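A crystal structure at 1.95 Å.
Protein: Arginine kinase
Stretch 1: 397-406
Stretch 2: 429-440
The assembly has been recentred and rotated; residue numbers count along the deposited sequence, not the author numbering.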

# COMPACT_ATOMS: atom_id res chain seq x y z
N SER A 397 28.38 -12.92 -18.28
CA SER A 397 29.38 -12.44 -17.32
C SER A 397 28.76 -11.71 -16.13
O SER A 397 29.40 -11.57 -15.08
CB SER A 397 30.42 -11.55 -18.02
OG SER A 397 29.81 -10.48 -18.73
N LEU A 398 27.51 -11.26 -16.27
CA LEU A 398 26.88 -10.43 -15.24
C LEU A 398 25.64 -11.05 -14.56
O LEU A 398 25.28 -10.65 -13.45
CB LEU A 398 26.51 -9.06 -15.81
CG LEU A 398 27.66 -8.19 -16.32
CD1 LEU A 398 27.15 -6.91 -16.95
CD2 LEU A 398 28.64 -7.87 -15.20
N LYS A 399 25.00 -12.01 -15.22
CA LYS A 399 23.68 -12.50 -14.80
C LYS A 399 23.60 -13.04 -13.36
O LYS A 399 22.50 -13.15 -12.80
CB LYS A 399 23.13 -13.53 -15.79
CG LYS A 399 23.93 -14.82 -15.88
CD LYS A 399 23.58 -15.61 -17.13
CE LYS A 399 24.05 -17.06 -17.03
NZ LYS A 399 23.20 -17.84 -16.08
N ASP A 400 24.74 -13.38 -12.78
CA ASP A 400 24.75 -14.01 -11.46
C ASP A 400 25.21 -13.06 -10.35
O ASP A 400 25.05 -13.35 -9.16
CB ASP A 400 25.64 -15.25 -11.50
CG ASP A 400 25.10 -16.33 -12.41
OD1 ASP A 400 23.87 -16.55 -12.41
OD2 ASP A 400 25.91 -16.95 -13.14
N LYS A 401 25.77 -11.93 -10.75
CA LYS A 401 26.23 -10.92 -9.80
C LYS A 401 25.05 -10.14 -9.23
O LYS A 401 24.07 -9.88 -9.93
CB LYS A 401 27.21 -9.95 -10.47
CG LYS A 401 28.42 -10.61 -11.10
CD LYS A 401 29.31 -9.57 -11.76
CE LYS A 401 30.71 -10.11 -12.01
NZ LYS A 401 31.69 -9.01 -12.26
N LYS A 402 25.15 -9.76 -7.96
CA LYS A 402 24.09 -9.00 -7.31
C LYS A 402 24.69 -7.92 -6.42
O LYS A 402 25.77 -8.11 -5.85
CB LYS A 402 23.18 -9.91 -6.50
CG LYS A 402 22.30 -10.83 -7.33
CD LYS A 402 21.36 -11.62 -6.45
CE LYS A 402 20.09 -12.01 -7.18
NZ LYS A 402 19.15 -12.76 -6.30
N THR A 403 23.98 -6.80 -6.31
CA THR A 403 24.41 -5.70 -5.45
C THR A 403 24.16 -6.06 -4.00
O THR A 403 23.45 -7.02 -3.71
CB THR A 403 23.63 -4.39 -5.77
OG1 THR A 403 22.31 -4.47 -5.23
CG2 THR A 403 23.56 -4.16 -7.28
N ALA A 404 24.73 -5.28 -3.08
CA ALA A 404 24.52 -5.50 -1.65
C ALA A 404 23.04 -5.42 -1.27
O ALA A 404 22.62 -6.05 -0.30
CB ALA A 404 25.32 -4.49 -0.85
N LYS A 405 22.27 -4.65 -2.03
CA LYS A 405 20.84 -4.51 -1.77
C LYS A 405 20.00 -5.56 -2.50
O LYS A 405 18.76 -5.54 -2.45
CB LYS A 405 20.36 -3.10 -2.12
CG LYS A 405 20.99 -2.02 -1.24
CD LYS A 405 20.60 -0.62 -1.67
CE LYS A 405 21.26 0.45 -0.80
NZ LYS A 405 22.74 0.51 -0.99
N GLY A 406 20.67 -6.49 -3.18
CA GLY A 406 20.00 -7.62 -3.81
C GLY A 406 19.54 -7.43 -5.25
O GLY A 406 18.75 -8.22 -5.77
N GLY A 429 18.58 -0.19 -9.80
CA GLY A 429 17.88 -0.40 -8.54
C GLY A 429 18.60 0.29 -7.39
O GLY A 429 18.00 0.57 -6.35
N ASP A 430 19.89 0.55 -7.58
CA ASP A 430 20.69 1.25 -6.57
C ASP A 430 21.96 1.81 -7.19
O ASP A 430 22.26 1.52 -8.36
CB ASP A 430 20.99 0.34 -5.36
CG ASP A 430 21.78 -0.93 -5.72
OD1 ASP A 430 22.48 -0.96 -6.75
OD2 ASP A 430 21.71 -1.90 -4.94
N GLU A 431 22.71 2.59 -6.42
CA GLU A 431 23.97 3.18 -6.90
C GLU A 431 24.94 2.13 -7.41
O GLU A 431 25.63 2.33 -8.41
CB GLU A 431 24.64 4.00 -5.78
CG GLU A 431 26.11 4.36 -6.06
CD GLU A 431 26.63 5.43 -5.12
OE1 GLU A 431 27.84 5.75 -5.18
OE2 GLU A 431 25.82 5.97 -4.33
N GLU A 432 24.99 0.99 -6.72
CA GLU A 432 25.97 -0.05 -7.04
C GLU A 432 25.78 -0.62 -8.45
O GLU A 432 26.75 -1.03 -9.09
CB GLU A 432 25.90 -1.18 -6.00
CG GLU A 432 27.04 -2.20 -6.14
CD GLU A 432 27.05 -3.23 -5.03
OE1 GLU A 432 26.33 -3.04 -4.03
OE2 GLU A 432 27.79 -4.24 -5.18
N CYS A 433 24.54 -0.61 -8.93
CA CYS A 433 24.24 -1.07 -10.28
C CYS A 433 25.09 -0.39 -11.35
O CYS A 433 25.51 -1.03 -12.32
CB CYS A 433 22.76 -0.82 -10.60
SG CYS A 433 21.62 -1.94 -9.75
N TYR A 434 25.34 0.91 -11.19
CA TYR A 434 26.09 1.67 -12.18
C TYR A 434 27.56 1.23 -12.22
O TYR A 434 28.25 1.46 -13.21
CB TYR A 434 26.00 3.17 -11.91
CG TYR A 434 24.70 3.79 -12.35
CD1 TYR A 434 24.45 4.05 -13.70
CD2 TYR A 434 23.72 4.13 -11.43
CE1 TYR A 434 23.25 4.61 -14.11
CE2 TYR A 434 22.52 4.71 -11.83
CZ TYR A 434 22.29 4.94 -13.17
OH TYR A 434 21.10 5.50 -13.56
N THR A 435 28.02 0.62 -11.14
CA THR A 435 29.39 0.11 -11.09
C THR A 435 29.44 -1.39 -11.36
O THR A 435 30.25 -1.86 -12.16
CB THR A 435 30.06 0.40 -9.75
OG1 THR A 435 30.18 1.81 -9.56
CG2 THR A 435 31.46 -0.21 -9.72
N LEU A 436 28.58 -2.14 -10.68
CA LEU A 436 28.59 -3.60 -10.82
C LEU A 436 28.17 -4.03 -12.21
O LEU A 436 28.71 -4.99 -12.76
CB LEU A 436 27.70 -4.25 -9.76
CG LEU A 436 27.66 -5.77 -9.73
CD1 LEU A 436 29.06 -6.34 -9.71
CD2 LEU A 436 26.88 -6.27 -8.52
N PHE A 437 27.21 -3.32 -12.80
CA PHE A 437 26.78 -3.65 -14.15
C PHE A 437 27.24 -2.59 -15.16
O PHE A 437 26.62 -2.39 -16.20
CB PHE A 437 25.26 -3.84 -14.20
CG PHE A 437 24.74 -4.79 -13.15
CD1 PHE A 437 25.15 -6.12 -13.13
CD2 PHE A 437 23.85 -4.35 -12.17
CE1 PHE A 437 24.68 -7.00 -12.16
CE2 PHE A 437 23.37 -5.22 -11.20
CZ PHE A 437 23.79 -6.55 -11.19
N ALA A 438 28.35 -1.93 -14.84
CA ALA A 438 28.96 -0.93 -15.72
C ALA A 438 29.14 -1.33 -17.19
O ALA A 438 28.89 -0.50 -18.07
CB ALA A 438 30.29 -0.42 -15.14
N PRO A 439 29.58 -2.58 -17.46
CA PRO A 439 29.72 -2.95 -18.87
C PRO A 439 28.44 -2.73 -19.67
O PRO A 439 28.52 -2.51 -20.89
CB PRO A 439 30.06 -4.44 -18.81
CG PRO A 439 30.84 -4.57 -17.55
CD PRO A 439 30.15 -3.63 -16.58
N LEU A 440 27.28 -2.76 -19.01
CA LEU A 440 26.03 -2.42 -19.68
C LEU A 440 25.66 -0.94 -19.52
O LEU A 440 25.35 -0.25 -20.50
CB LEU A 440 24.87 -3.29 -19.18
CG LEU A 440 23.54 -2.92 -19.86
CD1 LEU A 440 23.66 -3.16 -21.35
CD2 LEU A 440 22.34 -3.67 -19.29
O HOH W 1 31.64 -5.71 -13.13
O HOH W 2 27.76 -6.41 -3.60
O HOH W 3 24.12 0.98 -3.93
O HOH W 4 23.98 -1.78 -3.09

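What does D430 contribute at the start of stretch 2? Its carboxylate divides its work. OD1 accepts from C433 N at 3.0 Å, a capping bond for the turn that leads into the helix, while OD2 accepts from the hydroxyl of T403, with OG1 to OD2 at 2.7 Å. A short acid with two acceptor oxygens suits this place: with chi1 near +60°, OD1 meets C433 N of the same stretch while OD2 reaches across to T403. T403, also in the p rotamer, is buried and points toward stretch 2. Its OG1 also accepts a weak bond from K405 N at 3.2 Å, within the turn running from T403 to G406.

How does E432 extend this polar end? Its side chain is stretched out, chi1 and chi2 both t, and brings OE1 within 2.9 Å of A404 N in a nearly straight hydrogen bond. The long side chain thus reaches the backbone of stretch 1. Water 4 donates to both D430 OD2 (2.9 Å) and E432 OE1 (2.8 Å), tying the two acids together.

Where does the contact turn apolar? T403 changes its character from one branch to the other: its CG2 lies 3.8 Å from C433 SG and 4.1 Å from L436 CD2. L436 points toward stretch 1, its CD1 3.8 Å from K401 CD, so the aliphatic part of an exposed lysine packs against the leucine, which stays partly exposed.

What closes the far end? The CA-to-CB bond of F437 points sideways, but its ring comes nearer, with CZ 3.6 Å from K401 O. That oxygen and L398 O both lie at the ring edge, where aromatic hydrogens carry slight positive charge. Buried L398 packs its CB 4.2 Å from F437 CD1 and its CD1 4.2 Å from P439 CB, adding apolar contacts at this end.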